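Local coordinates for protein putative ABC transporter subunit, substrate-binding component (Rhodopseudomonas palustris, PDB 4EVQ) that binds 4-hydroxybenzoate as the solute-binding component of an ABC transporter and probably delivers such lignin-derived aromatic acids for uptake, at residues V291-A302 / A320-R330; S336-L347 / G359-A369. All blocks are in the same frame, centred on the assembly; numbering follows the deposited sequence.

Contact 1: V291-A302 / A320-R330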
loop_
_atom_site.group_PDB
_atom_site.type_symbol
_atom_site.label_atom_id
_atom_site.label_comp_id
_atom_site.label_asym_id
_atom_site.label_seq_id
_atom_site.Cartn_x
_atom_site.Cartn_y
_atom_site.Cartn_z
ATOM N N VAL A 291 -1.833 5.050 -7.419
ATOM C CA VAL A 291 -3.066 5.592 -6.899
ATOM C C VAL A 291 -2.849 6.174 -5.530
ATOM O O VAL A 291 -3.385 7.256 -5.202
ATOM C CB VAL A 291 -4.135 4.499 -6.826
ATOM C CG1 VAL A 291 -5.390 4.978 -6.115
ATOM C CG2 VAL A 291 -4.520 4.009 -8.215
ATOM N N GLN A 292 -2.136 5.474 -4.663
ATOM C CA GLN A 292 -1.891 5.913 -3.316
ATOM C C GLN A 292 -1.085 7.210 -3.289
ATOM O O GLN A 292 -1.332 8.068 -2.433
ATOM C CB GLN A 292 -1.211 4.808 -2.490
ATOM C CG GLN A 292 -2.150 3.626 -2.247
ATOM C CD GLN A 292 -1.488 2.356 -1.740
ATOM O OE1 GLN A 292 -2.171 1.411 -1.412
ATOM N NE2 GLN A 292 -0.165 2.336 -1.670
ATOM N N GLY A 293 -0.161 7.384 -4.203
ATOM C CA GLY A 293 0.590 8.636 -4.337
ATOM C C GLY A 293 -0.271 9.757 -4.844
ATOM O O GLY A 293 -0.211 10.890 -4.334
ATOM N N TRP A 294 -1.053 9.498 -5.858
ATOM C CA TRP A 294 -2.000 10.479 -6.353
ATOM C C TRP A 294 -2.918 10.972 -5.250
ATOM O O TRP A 294 -3.171 12.196 -5.105
ATOM C CB TRP A 294 -2.801 9.809 -7.461
ATOM C CG TRP A 294 -3.936 10.592 -8.073
ATOM C CD1 TRP A 294 -5.243 10.546 -7.686
ATOM C CD2 TRP A 294 -3.899 11.411 -9.255
ATOM N NE1 TRP A 294 -6.002 11.309 -8.526
ATOM C CE2 TRP A 294 -5.217 11.847 -9.506
ATOM C CE3 TRP A 294 -2.882 11.833 -10.104
ATOM C CZ2 TRP A 294 -5.551 12.701 -10.570
ATOM C CZ3 TRP A 294 -3.220 12.642 -11.193
ATOM C CH2 TRP A 294 -4.537 13.065 -11.417
ATOM N N ASP A 295 -3.439 10.063 -4.454
ATOM C CA ASP A 295 -4.346 10.449 -3.396
ATOM C C ASP A 295 -3.662 11.132 -2.238
ATOM O O ASP A 295 -4.310 11.937 -1.534
ATOM C CB ASP A 295 -5.166 9.253 -2.906
ATOM C CG ASP A 295 -6.208 8.808 -3.934
ATOM O OD1 ASP A 295 -6.682 9.651 -4.739
ATOM O OD2 ASP A 295 -6.598 7.615 -3.921
ATOM N N ALA A 296 -2.398 10.852 -2.003
ATOM C CA ALA A 296 -1.618 11.659 -1.063
ATOM C C ALA A 296 -1.596 13.087 -1.573
ATOM O O ALA A 296 -1.753 14.015 -0.760
ATOM C CB ALA A 296 -0.216 11.105 -0.909
ATOM N N GLY A 297 -1.455 13.288 -2.880
ATOM C CA GLY A 297 -1.529 14.624 -3.479
ATOM C C GLY A 297 -2.886 15.233 -3.267
ATOM O O GLY A 297 -2.958 16.401 -2.844
ATOM N N GLN A 298 -3.971 14.507 -3.493
ATOM C CA GLN A 298 -5.293 15.084 -3.237
ATOM C C GLN A 298 -5.518 15.439 -1.772
ATOM O O GLN A 298 -6.163 16.475 -1.442
ATOM C CB GLN A 298 -6.384 14.122 -3.685
ATOM C CG GLN A 298 -6.325 13.703 -5.137
ATOM C CD GLN A 298 -7.705 13.319 -5.640
ATOM O OE1 GLN A 298 -8.534 14.184 -5.964
ATOM N NE2 GLN A 298 -7.960 12.033 -5.734
ATOM N N LEU A 299 -5.052 14.610 -0.858
ATOM C CA LEU A 299 -5.238 14.866 0.553
ATOM C C LEU A 299 -4.444 16.107 0.966
ATOM O O LEU A 299 -4.957 16.982 1.700
ATOM C CB LEU A 299 -4.786 13.642 1.343
ATOM C CG LEU A 299 -5.037 13.704 2.842
ATOM C CD1 LEU A 299 -6.538 13.831 3.161
ATOM C CD2 LEU A 299 -4.418 12.511 3.565
ATOM N N LEU A 300 -3.190 16.211 0.533
ATOM C CA LEU A 300 -2.405 17.389 0.819
ATOM C C LEU A 300 -3.038 18.599 0.218
ATOM O O LEU A 300 -3.066 19.663 0.884
ATOM C CB LEU A 300 -0.975 17.193 0.302
ATOM C CG LEU A 300 -0.018 18.357 0.623
ATOM C CD1 LEU A 300 0.013 18.650 2.114
ATOM C CD2 LEU A 300 1.379 18.047 0.117
ATOM N N ASP A 301 -3.544 18.541 -0.999
ATOM C CA ASP A 301 -4.205 19.686 -1.611
ATOM C C ASP A 301 -5.359 20.155 -0.745
ATOM O O ASP A 301 -5.545 21.371 -0.569
ATOM C CB ASP A 301 -4.718 19.256 -3.010
ATOM C CG ASP A 301 -4.919 20.420 -3.987
ATOM O OD1 ASP A 301 -4.472 21.531 -3.745
ATOM O OD2 ASP A 301 -5.478 20.144 -5.069
ATOM N N ALA A 302 -6.141 19.244 -0.197
ATOM C CA ALA A 302 -7.267 19.599 0.646
ATOM C C ALA A 302 -6.777 20.367 1.866
ATOM O O ALA A 302 -7.394 21.389 2.289
ATOM C CB ALA A 302 -8.034 18.368 1.061
ATOM N N ALA A 320 -8.025 19.752 8.537
ATOM C CA ALA A 320 -8.689 19.719 7.255
ATOM C C ALA A 320 -8.453 18.402 6.523
ATOM O O ALA A 320 -9.363 17.886 5.877
ATOM C CB ALA A 320 -8.265 20.899 6.418
HETATM N N MSE A 321 -7.243 17.864 6.621
HETATM C CA MSE A 321 -6.985 16.569 6.023
HETATM C C MSE A 321 -7.808 15.488 6.708
HETATM O O MSE A 321 -8.302 14.573 6.050
HETATM C CB MSE A 321 -5.496 16.281 6.087
HETATM C CG MSE A 321 -4.720 17.211 5.189
HETATM SE SE MSE A 321 -2.967 16.599 4.589
HETATM C CE MSE A 321 -2.155 16.489 6.311
ATOM N N ALA A 322 -7.951 15.555 8.019
ATOM C CA ALA A 322 -8.714 14.533 8.709
ATOM C C ALA A 322 -10.154 14.455 8.245
ATOM O O ALA A 322 -10.737 13.355 8.172
ATOM C CB ALA A 322 -8.647 14.773 10.219
ATOM N N ALA A 323 -10.711 15.604 7.894
ATOM C CA ALA A 323 -12.100 15.726 7.466
ATOM C C ALA A 323 -12.262 15.616 5.959
ATOM O O ALA A 323 -13.375 15.705 5.439
ATOM C CB ALA A 323 -12.641 17.058 7.959
ATOM N N ALA A 324 -11.172 15.400 5.244
ATOM C CA ALA A 324 -11.248 15.451 3.799
ATOM C C ALA A 324 -12.030 14.286 3.196
ATOM O O ALA A 324 -12.036 13.152 3.705
ATOM C CB ALA A 324 -9.864 15.531 3.194
ATOM N N SER A 325 -12.699 14.575 2.099
ATOM C CA SER A 325 -13.194 13.509 1.253
ATOM C C SER A 325 -13.224 14.038 -0.184
ATOM O O SER A 325 -13.467 15.220 -0.467
ATOM C CB SER A 325 -14.533 12.976 1.732
ATOM O OG SER A 325 -15.456 14.014 1.641
ATOM N N PHE A 326 -12.894 13.142 -1.082
ATOM C CA PHE A 326 -12.717 13.491 -2.476
ATOM C C PHE A 326 -12.853 12.197 -3.247
ATOM O O PHE A 326 -12.862 11.082 -2.690
ATOM C CB PHE A 326 -11.353 14.171 -2.744
ATOM C CG PHE A 326 -10.173 13.450 -2.146
ATOM C CD1 PHE A 326 -9.640 12.336 -2.746
ATOM C CD2 PHE A 326 -9.617 13.893 -0.956
ATOM C CE1 PHE A 326 -8.537 11.671 -2.165
ATOM C CE2 PHE A 326 -8.560 13.237 -0.378
ATOM C CZ PHE A 326 -8.006 12.124 -0.994
ATOM N N ALA A 327 -13.001 12.343 -4.544
ATOM C CA ALA A 327 -13.043 11.173 -5.392
ATOM C C ALA A 327 -11.619 10.715 -5.687
ATOM O O ALA A 327 -10.754 11.473 -6.157
ATOM C CB ALA A 327 -13.755 11.481 -6.631
ATOM N N SER A 328 -11.393 9.439 -5.405
ATOM C CA SER A 328 -10.156 8.751 -5.736
ATOM C C SER A 328 -10.389 7.902 -6.971
ATOM O O SER A 328 -11.497 7.478 -7.210
ATOM C CB SER A 328 -9.790 7.838 -4.559
ATOM O OG SER A 328 -8.760 6.890 -4.925
ATOM N N PRO A 329 -9.323 7.521 -7.682
ATOM C CA PRO A 329 -9.421 6.456 -8.664
ATOM C C PRO A 329 -10.077 5.196 -8.076
ATOM O O PRO A 329 -10.697 4.422 -8.804
ATOM C CB PRO A 329 -7.952 6.244 -9.088
ATOM C CG PRO A 329 -7.375 7.617 -8.993
ATOM C CD PRO A 329 -7.991 8.138 -7.687
ATOM N N ARG A 330 -9.982 4.965 -6.771
ATOM C CA ARG A 330 -10.659 3.815 -6.125
ATOM C C ARG A 330 -12.171 3.955 -6.099
ATOM O O ARG A 330 -13.010 3.060 -6.249
ATOM C CB ARG A 330 -10.165 3.740 -4.689
ATOM C CG ARG A 330 -8.725 3.271 -4.716
ATOM C CD ARG A 330 -8.054 3.234 -3.354
ATOM N NE ARG A 330 -7.442 4.528 -3.051
ATOM C CZ ARG A 330 -6.687 4.774 -1.991
ATOM N NH1 ARG A 330 -6.485 3.842 -1.080
ATOM N NH2 ARG A 330 -6.098 5.957 -1.876
HETATM O O HOH W 1 -10.529 14.010 -7.645
#
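Asp295 reaches from helix 291-302 to Ser328 and Arg330, and its two oxygens divide the polar work. OD2 takes a nearly straight bond from Arg330 NH2 (2.7 Å), a salt bridge that uses the anti lone pair and sets carboxylate and guanidinium almost coplanar, 11° apart; Arg330 NE adds a weak bond. Ser328 OG donates to the same oxygen, though the distance of 2.5 Å is very short and its exact value doubtful; it also accepts from Arg330 N, closing an ST turn. OD1 receives Gln298 NE2 from one helical turn on (2.9 Å), and that amide's other N-H goes to Ala327 O. A water lies within hydrogen-bonding reach of Gln298 OE1 and Ala327 O. With an alanine in place of Asp295, Arg330, which also bonds Thr131 O, would probably be left without its carboxylate mate, and the Gln298 amide would be freer to turn.

Apolar contacts flank this cluster. Gln298 CB sits over one face of the Phe326 ring in a CH-pi contact, 3.7 Å from the centroid. Pro329 CD touches Trp294 CD1 at 3.7 Å. Leu299, with CG anti to its N (chi1 -175°), sends CD1 against Ala324 CB (3.7 Å) and Met321 CB, while Met321 SE lies 3.9 Å from Leu300 CA.

The strand runs almost antiparallel to the helix, 154° between their directions. Phe326 also meets Phe333 of strand 331-334, Trp294 bonds Glu270 of helix 269-282, and Leu299 and Met321 both pack on Phe129 of strand 128-130, an outermost strand of the six-stranded sheet.

Contact 2: S336-L347 / G359-A369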
loop_
_atom_site.group_PDB
_atom_site.type_symbol
_atom_site.label_atom_id
_atom_site.label_comp_id
_atom_site.label_asym_id
_atom_site.label_seq_id
_atom_site.Cartn_x
_atom_site.Cartn_y
_atom_site.Cartn_z
ATOM N N SER A 336 -11.063 7.160 8.483
ATOM C CA SER A 336 -11.636 6.846 9.778
ATOM C C SER A 336 -11.154 7.861 10.799
ATOM O O SER A 336 -10.297 8.688 10.501
ATOM C CB SER A 336 -11.190 5.449 10.205
ATOM O OG SER A 336 -9.782 5.488 10.499
ATOM N N ALA A 337 -11.659 7.769 12.033
ATOM C CA ALA A 337 -11.220 8.670 13.094
ATOM C C ALA A 337 -9.716 8.543 13.399
ATOM O O ALA A 337 -9.097 9.468 13.874
ATOM C CB ALA A 337 -12.054 8.424 14.384
ATOM N N ALA A 338 -9.134 7.382 13.093
ATOM C CA ALA A 338 -7.708 7.117 13.304
ATOM C C ALA A 338 -6.844 7.477 12.075
ATOM O O ALA A 338 -5.614 7.330 12.079
ATOM C CB ALA A 338 -7.535 5.668 13.682
ATOM N N HIS A 339 -7.499 7.963 11.047
ATOM C CA HIS A 339 -6.866 8.476 9.835
ATOM C C HIS A 339 -6.377 7.387 8.900
ATOM O O HIS A 339 -5.390 7.569 8.178
ATOM C CB HIS A 339 -5.691 9.396 10.160
ATOM C CG HIS A 339 -6.063 10.609 10.975
ATOM N ND1 HIS A 339 -5.089 11.449 11.454
ATOM C CD2 HIS A 339 -7.251 11.134 11.368
ATOM C CE1 HIS A 339 -5.660 12.439 12.137
ATOM N NE2 HIS A 339 -6.964 12.265 12.100
ATOM N N ASN A 340 -7.100 6.277 8.865
ATOM C CA ASN A 340 -6.839 5.228 7.867
ATOM C C ASN A 340 -7.947 5.282 6.829
ATOM O O ASN A 340 -9.106 5.606 7.159
ATOM C CB ASN A 340 -6.849 3.870 8.558
ATOM C CG ASN A 340 -6.118 2.821 7.779
ATOM O OD1 ASN A 340 -4.965 3.013 7.422
ATOM N ND2 ASN A 340 -6.779 1.724 7.511
ATOM N N PRO A 341 -7.704 4.914 5.555
ATOM C CA PRO A 341 -8.802 4.934 4.601
ATOM C C PRO A 341 -9.935 3.972 4.940
ATOM O O PRO A 341 -9.697 2.889 5.455
ATOM C CB PRO A 341 -8.152 4.519 3.267
ATOM C CG PRO A 341 -6.689 4.892 3.472
ATOM C CD PRO A 341 -6.420 4.572 4.884
ATOM N N VAL A 342 -11.163 4.398 4.655
ATOM C CA VAL A 342 -12.342 3.533 4.705
ATOM C C VAL A 342 -12.739 3.330 3.276
ATOM O O VAL A 342 -13.106 4.297 2.587
ATOM C CB VAL A 342 -13.441 4.218 5.535
ATOM C CG1 VAL A 342 -14.702 3.363 5.555
ATOM C CG2 VAL A 342 -12.898 4.441 6.920
ATOM N N GLN A 343 -12.626 2.087 2.789
ATOM C CA GLN A 343 -12.708 1.853 1.373
ATOM C C GLN A 343 -13.098 0.405 1.080
ATOM O O GLN A 343 -12.880 -0.472 1.901
ATOM C CB GLN A 343 -11.347 2.176 0.739
ATOM C CG GLN A 343 -10.274 1.158 1.153
ATOM C CD GLN A 343 -8.863 1.606 0.810
ATOM O OE1 GLN A 343 -8.666 2.333 -0.143
ATOM N NE2 GLN A 343 -7.923 1.189 1.605
ATOM N N ASN A 344 -13.615 0.182 -0.105
ATOM C CA ASN A 344 -13.929 -1.172 -0.554
ATOM C C ASN A 344 -12.631 -1.960 -0.757
ATOM O O ASN A 344 -11.588 -1.399 -1.149
ATOM C CB ASN A 344 -14.685 -1.139 -1.890
ATOM C CG ASN A 344 -16.124 -0.666 -1.778
ATOM O OD1 ASN A 344 -16.746 -0.715 -0.741
ATOM N ND2 ASN A 344 -16.687 -0.333 -2.923
ATOM N N PHE A 345 -12.746 -3.264 -0.574
ATOM C CA PHE A 345 -11.761 -4.215 -1.085
ATOM C C PHE A 345 -12.430 -5.086 -2.124
ATOM O O PHE A 345 -13.498 -5.634 -1.896
ATOM C CB PHE A 345 -11.146 -5.059 0.034
ATOM C CG PHE A 345 -10.263 -4.280 0.960
ATOM C CD1 PHE A 345 -8.915 -4.090 0.664
ATOM C CD2 PHE A 345 -10.773 -3.711 2.105
ATOM C CE1 PHE A 345 -8.080 -3.331 1.487
ATOM C CE2 PHE A 345 -9.932 -2.967 2.921
ATOM C CZ PHE A 345 -8.575 -2.809 2.623
ATOM N N TYR A 346 -11.800 -5.202 -3.274
ATOM C CA TYR A 346 -12.323 -5.975 -4.393
ATOM C C TYR A 346 -11.607 -7.312 -4.552
ATOM O O TYR A 346 -10.389 -7.397 -4.377
ATOM C CB TYR A 346 -12.152 -5.159 -5.685
ATOM C CG TYR A 346 -12.602 -3.695 -5.564
ATOM C CD1 TYR A 346 -13.939 -3.338 -5.670
ATOM C CD2 TYR A 346 -11.684 -2.670 -5.360
ATOM C CE1 TYR A 346 -14.342 -2.011 -5.561
ATOM C CE2 TYR A 346 -12.082 -1.339 -5.241
ATOM C CZ TYR A 346 -13.420 -1.019 -5.356
ATOM O OH TYR A 346 -13.872 0.295 -5.252
ATOM N N LEU A 347 -12.373 -8.346 -4.892
ATOM C CA LEU A 347 -11.832 -9.608 -5.324
ATOM C C LEU A 347 -11.413 -9.445 -6.767
ATOM O O LEU A 347 -12.146 -8.862 -7.553
ATOM C CB LEU A 347 -12.895 -10.712 -5.185
ATOM C CG LEU A 347 -12.475 -12.108 -5.659
ATOM C CD1 LEU A 347 -11.385 -12.671 -4.743
ATOM C CD2 LEU A 347 -13.724 -13.024 -5.697
ATOM N N GLY A 359 -15.683 -8.645 -8.164
ATOM C CA GLY A 359 -16.753 -8.130 -7.342
ATOM C C GLY A 359 -16.218 -7.673 -6.006
ATOM O O GLY A 359 -15.064 -7.789 -5.709
ATOM N N LEU A 360 -17.084 -7.126 -5.194
ATOM C CA LEU A 360 -16.698 -6.609 -3.923
ATOM C C LEU A 360 -16.399 -7.762 -2.967
ATOM O O LEU A 360 -17.230 -8.694 -2.818
ATOM C CB LEU A 360 -17.896 -5.804 -3.420
ATOM C CG LEU A 360 -17.666 -4.908 -2.252
ATOM C CD1 LEU A 360 -16.608 -3.943 -2.566
ATOM C CD2 LEU A 360 -18.991 -4.184 -1.898
ATOM N N ALA A 361 -15.248 -7.741 -2.318
ATOM C CA ALA A 361 -14.902 -8.682 -1.268
ATOM C C ALA A 361 -15.335 -8.149 0.089
ATOM O O ALA A 361 -15.976 -8.881 0.844
ATOM C CB ALA A 361 -13.389 -8.990 -1.266
ATOM N N ALA A 362 -15.018 -6.902 0.412
ATOM C CA ALA A 362 -15.410 -6.275 1.664
ATOM C C ALA A 362 -15.907 -4.894 1.320
ATOM O O ALA A 362 -15.255 -4.218 0.544
ATOM C CB ALA A 362 -14.223 -6.193 2.641
ATOM N N PRO A 363 -17.030 -4.445 1.911
ATOM C CA PRO A 363 -17.453 -3.059 1.744
ATOM C C PRO A 363 -16.561 -2.154 2.561
ATOM O O PRO A 363 -15.627 -2.617 3.213
ATOM C CB PRO A 363 -18.898 -3.066 2.299
ATOM C CG PRO A 363 -18.797 -3.996 3.406
ATOM C CD PRO A 363 -17.850 -5.095 2.956
ATOM N N ALA A 364 -16.846 -0.876 2.548
ATOM C CA ALA A 364 -15.946 0.098 3.116
ATOM C C ALA A 364 -16.163 0.227 4.615
ATOM O O ALA A 364 -17.128 0.893 5.073
ATOM C CB ALA A 364 -16.127 1.418 2.451
ATOM N N VAL A 365 -15.300 -0.406 5.403
ATOM C CA VAL A 365 -15.457 -0.391 6.852
ATOM C C VAL A 365 -14.166 0.111 7.511
ATOM O O VAL A 365 -13.070 -0.034 6.989
ATOM C CB VAL A 365 -15.913 -1.710 7.482
ATOM C CG1 VAL A 365 -17.072 -2.297 6.735
ATOM C CG2 VAL A 365 -14.851 -2.670 7.540
ATOM N N ALA A 366 -14.337 0.717 8.692
ATOM C CA ALA A 366 -13.201 1.264 9.404
ATOM C C ALA A 366 -12.408 0.205 10.147
ATOM O O ALA A 366 -13.000 -0.615 10.836
ATOM C CB ALA A 366 -13.722 2.314 10.384
ATOM N N ASP A 367 -11.079 0.209 9.990
ATOM C CA ASP A 367 -10.181 -0.628 10.779
ATOM C C ASP A 367 -10.453 -0.335 12.218
ATOM O O ASP A 367 -10.635 0.845 12.600
ATOM C CB ASP A 367 -8.717 -0.313 10.470
ATOM C CG ASP A 367 -7.726 -1.095 11.347
ATOM O OD1 ASP A 367 -7.525 -2.309 11.088
ATOM O OD2 ASP A 367 -7.121 -0.482 12.273
ATOM N N GLU A 368 -10.414 -1.414 13.007
ATOM C CA GLU A 368 -10.810 -1.396 14.392
ATOM C C GLU A 368 -10.070 -0.426 15.255
ATOM O O GLU A 368 -10.624 0.028 16.226
ATOM C CB GLU A 368 -10.683 -2.798 15.025
ATOM C CG GLU A 368 -11.003 -2.815 16.526
ATOM C CD GLU A 368 -11.170 -4.230 17.056
ATOM O OE1 GLU A 368 -11.683 -4.369 18.190
ATOM O OE2 GLU A 368 -10.830 -5.198 16.333
ATOM N N ALA A 369 -8.806 -0.148 14.943
ATOM C CA ALA A 369 -8.065 0.997 15.526
ATOM C C ALA A 369 -7.893 0.902 17.035
ATOM O O ALA A 369 -7.853 1.915 17.749
ATOM C CB ALA A 369 -8.721 2.322 15.167
HETATM O O HOH W 2 -9.253 3.083 11.519
HETATM O O HOH W 3 -9.688 1.244 7.729
HETATM O O HOH W 4 -11.696 -0.064 4.588
HETATM O O HOH W 5 -13.120 -2.462 4.149
HETATM O O HOH W 6 -19.005 -0.185 0.270
#
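Phe345 and Ala362 form an antiparallel hydrogen-bonded pair, Phe345 N giving to Ala362 O at 2.9 Å. In return Phe345 O accepts two backbone N-H groups, from Ala362 and from Ala361 (2.8 Å), the signature of a classic beta bulge that shifts the register by one. Leu347 N also bonds Gly359 O (2.9 Å).

On the other side of the bulge, from Asn344 back to Ser336 and from Pro363 on to Asp367, the two chains still run side by side, but waters take over much of the bonding. One water accepts from Gln343 N and lies within reach of Val365 O, which also takes a bond from Gln137 NE2; a second sits between Pro363 O and Gln343 O, within bonding distance of both, while Ala364 CA points its hydrogen at that same Gln343 oxygen (3.3 Å). Asn344 OD1 accepts a water that in turn accepts from Ala364 N. Another water is held by Asn340 ND2, Pro341 O and Asp367 N, and a last one joins Ser336 OG to Asp367 O. Ser336 OG also accepts from Asn340 N (3.2 Å), and Asp367 OD2 closes an Asx turn by accepting Ala369 N from above the carboxylate plane.

Side chains fill between these links. Leu360, its CG anti to N (chi1 -167°), lays CD1 against Asn344 CG at 3.4 Å, the two side chains crossing at about a right angle. Val342 splits its branches, CG1 to Ala364 O (3.5 Å) and CG2 to Ala366.

The hairpin 345-351/354-362 forms one edge of the seven-stranded sheet, next to strand 257-260, whose Val259 touches Phe345. At the other end Asn340 bonds Arg130 of strand 128-130, and Asp367 pairs with Arg121 while packing on Gln137 of helix 135-148.

The two contacts follow in series along the chain, neither nested nor crossing. Contact 1 comes first: helix 288-306 leads through helix 314-322 back to its own flank, closing a mostly helical loop of 17 residues. The chain then passes through strand 331-334 into contact 2, whose shorter loop of 11 residues is the outer end of the hairpin 345-351/354-362. Contact 1 thus packs beside the six-stranded sheet, whereas contact 2 stretches from near that sheet to the edge of the seven-stranded one, the sheets at the cores of the two lobes of a periplasmic binding protein. Their centres lie about 15 Å apart, and they meet where Tyr346 OH probably bonds Arg330 O and Ala322 CB packs on His339.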